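Local coordinates for NAD-dependent aldehyde dehydrogenase (Burkholderia multivorans, PDB 5UJU), which probably catalyses the NAD-dependent oxidation of aldehydes to carboxylic acids, at residues A[118-130]-A[221-233]. Residues are numbered along the deposited sequence; the frame is centred on the assembly and turned at random.
Sequences AWIGVSLEILARL and GYPGLFADLATGN
The indole of Trp-119 lies flat against the turn that ends helix 217-230: Gly-232 CA sits over the five-membered ring in a CH-pi contact, 3.4 Å from its centroid and 12° off the normal. On the same face the carbon C of Thr-231 lies above CE3, toward the rim. Trp-119 CB meanwhile touches Leu-229 O at 3.3 Å. Farther along the interface Phe-226 is a knob in the hole formed by Ser-123, Ile-126, Leu-127 and Leu-130. Leu-127 CD2 rests over one face of its ring, 3.9 Å from the centroid, while Ile-126 CG2 meets the edge in plane, 3.7 Å from Phe-226 CZ. With CG anti to its carbonyl carbon (chi1 -74°), Phe-226 directs CZ into this hole. Leu-130 CD1 reaches both aromatic residues of helix 217-230, touching Phe-226 CZ and lying 3.7 Å from Tyr-222 OH. Between the two ring sites the helices are joined by smaller groups: Ile-120 CD1 packs on Ala-230 CB at 3.7 Å, and Ser-123 OG lies beside Leu-229 CB. Helix pieces 118-130 and 221-230 run roughly antiparallel, at 145°, their axes 8.9 Å apart at closest approach, and no hydrogen bond crosses between the segments. Helix 217-230 is the crossover of a beta-alpha-beta unit between parallel strands 191-211 and 234-238, in what is, by analogy with other aldehyde dehydrogenases, probably the NAD-binding domain; helix 97-132 packs over it. A Schellman motif positions the glycine under the indole: Gly-232, at positive phi, is the C-prime residue, with Gly-232 N bonded to Leu-229 O and Asn-233 N to Asp-228 O. Ser-123 OG turns back to Trp-119 O (2.9 Å), which Ser-123 N reaches from the opposite face of the carbonyl plane. Farther out, Trp-119 NE1 bonds to Trp-111 O, and Tyr-222 OH pairs with Thr-250 OG1.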
loop_
_atom_site.group_PDB
_atom_site.type_symbol
_atom_site.label_atom_id
_atom_site.label_comp_id
_atom_site.label_asym_id
_atom_site.label_seq_id
_atom_site.Cartn_x
_atom_site.Cartn_y
_atom_site.Cartn_z
ATOM N N ALA A 118 -2.201 21.415 8.509
ATOM C CA ALA A 118 -2.379 22.255 7.328
ATOM C C ALA A 118 -2.902 21.454 6.139
ATOM O O ALA A 118 -3.778 21.926 5.399
ATOM C CB ALA A 118 -1.057 22.904 6.958
ATOM N N TRP A 119 -2.358 20.259 5.912
ATOM C CA TRP A 119 -2.812 19.472 4.761
ATOM C C TRP A 119 -4.291 19.157 4.878
ATOM O O TRP A 119 -5.051 19.316 3.912
ATOM C CB TRP A 119 -2.010 18.178 4.622
ATOM C CG TRP A 119 -0.543 18.350 4.713
ATOM C CD1 TRP A 119 0.189 19.472 4.409
ATOM C CD2 TRP A 119 0.388 17.375 5.180
ATOM N NE1 TRP A 119 1.526 19.241 4.645
ATOM C CE2 TRP A 119 1.673 17.961 5.126
ATOM C CE3 TRP A 119 0.263 16.052 5.628
ATOM C CZ2 TRP A 119 2.819 17.274 5.518
ATOM C CZ3 TRP A 119 1.411 15.367 6.012
ATOM C CH2 TRP A 119 2.667 15.978 5.950
ATOM N N ILE A 120 -4.720 18.735 6.069
ATOM C CA ILE A 120 -6.125 18.388 6.288
ATOM C C ILE A 120 -6.988 19.646 6.282
ATOM O O ILE A 120 -8.042 19.696 5.639
ATOM C CB ILE A 120 -6.281 17.603 7.610
ATOM C CG1 ILE A 120 -5.390 16.339 7.642
ATOM C CG2 ILE A 120 -7.750 17.261 7.879
ATOM C CD1 ILE A 120 -5.705 15.311 6.608
ATOM N N GLY A 121 -6.549 20.688 6.996
ATOM C CA GLY A 121 -7.355 21.896 7.063
ATOM C C GLY A 121 -7.564 22.527 5.701
ATOM O O GLY A 121 -8.689 22.880 5.327
ATOM N N VAL A 122 -6.482 22.663 4.929
ATOM C CA VAL A 122 -6.608 23.226 3.589
ATOM C C VAL A 122 -7.523 22.348 2.731
ATOM O O VAL A 122 -8.372 22.848 1.979
ATOM C CB VAL A 122 -5.214 23.407 2.956
ATOM C CG1 VAL A 122 -5.304 23.565 1.438
ATOM C CG2 VAL A 122 -4.484 24.615 3.582
ATOM N N SER A 123 -7.363 21.030 2.823
ATOM C CA SER A 123 -8.234 20.134 2.057
ATOM C C SER A 123 -9.702 20.338 2.421
ATOM O O SER A 123 -10.566 20.411 1.538
ATOM C CB SER A 123 -7.818 18.680 2.261
ATOM O OG SER A 123 -6.576 18.437 1.625
ATOM N N LEU A 124 -10.006 20.435 3.716
ATOM C CA LEU A 124 -11.402 20.566 4.123
ATOM C C LEU A 124 -11.978 21.906 3.703
ATOM O O LEU A 124 -13.166 21.997 3.370
ATOM C CB LEU A 124 -11.539 20.380 5.633
ATOM C CG LEU A 124 -11.064 19.014 6.134
ATOM C CD1 LEU A 124 -11.011 18.941 7.674
ATOM C CD2 LEU A 124 -11.924 17.906 5.552
ATOM N N GLU A 125 -11.155 22.953 3.714
ATOM C CA GLU A 125 -11.615 24.258 3.259
ATOM C C GLU A 125 -11.875 24.257 1.760
ATOM O O GLU A 125 -12.864 24.841 1.299
ATOM C CB GLU A 125 -10.597 25.333 3.643
ATOM C CG GLU A 125 -10.898 26.720 3.089
ATOM C CD GLU A 125 -12.160 27.364 3.658
ATOM O OE1 GLU A 125 -12.632 26.954 4.743
ATOM O OE2 GLU A 125 -12.675 28.300 3.007
ATOM N N ILE A 126 -10.993 23.623 0.981
ATOM C CA ILE A 126 -11.241 23.493 -0.450
ATOM C C ILE A 126 -12.590 22.809 -0.686
ATOM O O ILE A 126 -13.405 23.272 -1.492
ATOM C CB ILE A 126 -10.098 22.726 -1.138
ATOM C CG1 ILE A 126 -8.774 23.516 -1.064
ATOM C CG2 ILE A 126 -10.499 22.353 -2.581
ATOM C CD1 ILE A 126 -7.551 22.712 -1.486
ATOM N N LEU A 127 -12.855 21.714 0.043
ATOM C CA LEU A 127 -14.118 20.980 -0.117
ATOM C C LEU A 127 -15.327 21.853 0.213
ATOM O O LEU A 127 -16.355 21.786 -0.473
ATOM C CB LEU A 127 -14.111 19.716 0.747
ATOM C CG LEU A 127 -13.108 18.662 0.251
ATOM C CD1 LEU A 127 -13.131 17.399 1.094
ATOM C CD2 LEU A 127 -13.434 18.347 -1.186
ATOM N N ALA A 128 -15.220 22.681 1.255
ATOM C CA ALA A 128 -16.310 23.588 1.585
ATOM C C ALA A 128 -16.596 24.528 0.425
ATOM O O ALA A 128 -17.757 24.760 0.077
ATOM C CB ALA A 128 -15.965 24.386 2.851
ATOM N N ARG A 129 -15.543 25.055 -0.207
ATOM C CA ARG A 129 -15.739 25.979 -1.318
ATOM C C ARG A 129 -16.223 25.250 -2.566
ATOM O O ARG A 129 -17.000 25.804 -3.350
ATOM C CB ARG A 129 -14.445 26.737 -1.599
ATOM C CG ARG A 129 -13.932 27.516 -0.384
ATOM C CD ARG A 129 -12.962 28.623 -0.766
ATOM N NE ARG A 129 -12.380 29.253 0.419
ATOM C CZ ARG A 129 -11.476 30.225 0.382
ATOM N NH1 ARG A 129 -11.046 30.702 -0.786
ATOM N NH2 ARG A 129 -11.005 30.724 1.513
ATOM N N LEU A 130 -15.761 24.026 -2.781
ATOM C CA LEU A 130 -16.281 23.263 -3.907
ATOM C C LEU A 130 -17.781 23.041 -3.755
ATOM O O LEU A 130 -18.534 23.201 -4.721
ATOM C CB LEU A 130 -15.541 21.937 -4.028
ATOM C CG LEU A 130 -14.065 21.993 -4.433
ATOM C CD1 LEU A 130 -13.487 20.588 -4.372
ATOM C CD2 LEU A 130 -13.935 22.558 -5.832
ATOM N N GLY A 221 -12.020 11.553 -9.968
ATOM C CA GLY A 221 -10.772 12.280 -9.794
ATOM C C GLY A 221 -10.508 12.755 -8.377
ATOM O O GLY A 221 -9.356 12.761 -7.925
ATOM N N TYR A 222 -11.562 13.149 -7.658
ATOM C CA TYR A 222 -11.366 13.728 -6.328
ATOM C C TYR A 222 -10.680 12.806 -5.332
ATOM O O TYR A 222 -9.854 13.313 -4.552
ATOM C CB TYR A 222 -12.697 14.191 -5.728
ATOM C CG TYR A 222 -13.174 15.516 -6.243
ATOM C CD1 TYR A 222 -12.537 16.146 -7.301
ATOM C CD2 TYR A 222 -14.277 16.135 -5.677
ATOM C CE1 TYR A 222 -13.000 17.376 -7.789
ATOM C CE2 TYR A 222 -14.732 17.341 -6.145
ATOM C CZ TYR A 222 -14.090 17.961 -7.190
ATOM O OH TYR A 222 -14.560 19.169 -7.639
ATOM N N PRO A 223 -10.995 11.498 -5.243
ATOM C CA PRO A 223 -10.346 10.685 -4.196
ATOM C C PRO A 223 -8.827 10.702 -4.270
ATOM O O PRO A 223 -8.171 10.862 -3.236
ATOM C CB PRO A 223 -10.928 9.280 -4.430
ATOM C CG PRO A 223 -12.291 9.547 -5.010
ATOM C CD PRO A 223 -12.057 10.733 -5.933
ATOM N N GLY A 224 -8.243 10.559 -5.460
ATOM C CA GLY A 224 -6.794 10.630 -5.572
ATOM C C GLY A 224 -6.245 12.024 -5.309
ATOM O O GLY A 224 -5.218 12.180 -4.642
ATOM N N LEU A 225 -6.922 13.054 -5.825
ATOM C CA LEU A 225 -6.455 14.427 -5.645
ATOM C C LEU A 225 -6.370 14.799 -4.168
ATOM O O LEU A 225 -5.353 15.323 -3.701
ATOM C CB LEU A 225 -7.382 15.382 -6.396
ATOM C CG LEU A 225 -7.353 16.888 -6.088
ATOM C CD1 LEU A 225 -5.963 17.488 -6.321
ATOM C CD2 LEU A 225 -8.406 17.610 -6.934
ATOM N N PHE A 226 -7.426 14.510 -3.411
ATOM C CA PHE A 226 -7.481 14.914 -2.017
ATOM C C PHE A 226 -6.752 13.949 -1.090
ATOM O O PHE A 226 -6.264 14.377 -0.042
ATOM C CB PHE A 226 -8.946 15.109 -1.610
ATOM C CG PHE A 226 -9.524 16.364 -2.177
ATOM C CD1 PHE A 226 -9.287 17.586 -1.558
ATOM C CD2 PHE A 226 -10.208 16.349 -3.383
ATOM C CE1 PHE A 226 -9.775 18.765 -2.098
ATOM C CE2 PHE A 226 -10.699 17.529 -3.930
ATOM C CZ PHE A 226 -10.479 18.740 -3.282
ATOM N N ALA A 227 -6.643 12.662 -1.447
ATOM C CA ALA A 227 -5.708 11.801 -0.725
ATOM C C ALA A 227 -4.275 12.321 -0.857
ATOM O O ALA A 227 -3.485 12.250 0.098
ATOM C CB ALA A 227 -5.798 10.367 -1.245
ATOM N N ASP A 228 -3.909 12.783 -2.057
ATOM C CA ASP A 228 -2.592 13.367 -2.278
ATOM C C ASP A 228 -2.404 14.605 -1.404
ATOM O O ASP A 228 -1.422 14.710 -0.665
ATOM C CB ASP A 228 -2.415 13.726 -3.756
ATOM C CG ASP A 228 -2.037 12.536 -4.645
ATOM O OD1 ASP A 228 -1.711 11.456 -4.121
ATOM O OD2 ASP A 228 -2.057 12.702 -5.895
ATOM N N LEU A 229 -3.359 15.543 -1.466
ATOM C CA LEU A 229 -3.226 16.810 -0.747
ATOM C C LEU A 229 -3.227 16.603 0.759
ATOM O O LEU A 229 -2.412 17.195 1.472
ATOM C CB LEU A 229 -4.353 17.766 -1.145
ATOM C CG LEU A 229 -4.236 18.470 -2.488
ATOM C CD1 LEU A 229 -5.517 19.275 -2.742
ATOM C CD2 LEU A 229 -2.983 19.375 -2.494
ATOM N N ALA A 230 -4.131 15.752 1.257
ATOM C CA ALA A 230 -4.256 15.493 2.686
ATOM C C ALA A 230 -3.023 14.811 3.267
ATOM O O ALA A 230 -2.880 14.749 4.491
ATOM C CB ALA A 230 -5.500 14.633 2.966
ATOM N N THR A 231 -2.163 14.236 2.431
ATOM C CA THR A 231 -0.919 13.668 2.930
ATOM C C THR A 231 0.284 14.521 2.528
ATOM O O THR A 231 1.418 14.034 2.536
ATOM C CB THR A 231 -0.761 12.219 2.452
ATOM O OG1 THR A 231 -0.886 12.172 1.026
ATOM C CG2 THR A 231 -1.856 11.324 3.093
ATOM N N GLY A 232 0.049 15.780 2.153
ATOM C CA GLY A 232 1.135 16.733 1.981
ATOM C C GLY A 232 1.813 16.716 0.634
ATOM O O GLY A 232 2.833 17.389 0.462
ATOM N N ASN A 233 1.288 15.977 -0.329
ATOM C CA ASN A 233 1.906 15.935 -1.635
ATOM C C ASN A 233 1.465 17.134 -2.462
ATOM O O ASN A 233 0.437 17.751 -2.193
ATOM C CB ASN A 233 1.524 14.627 -2.351
ATOM C CG ASN A 233 2.019 13.416 -1.614
ATOM O OD1 ASN A 233 3.174 13.051 -1.748
ATOM N ND2 ASN A 233 1.162 12.810 -0.789
#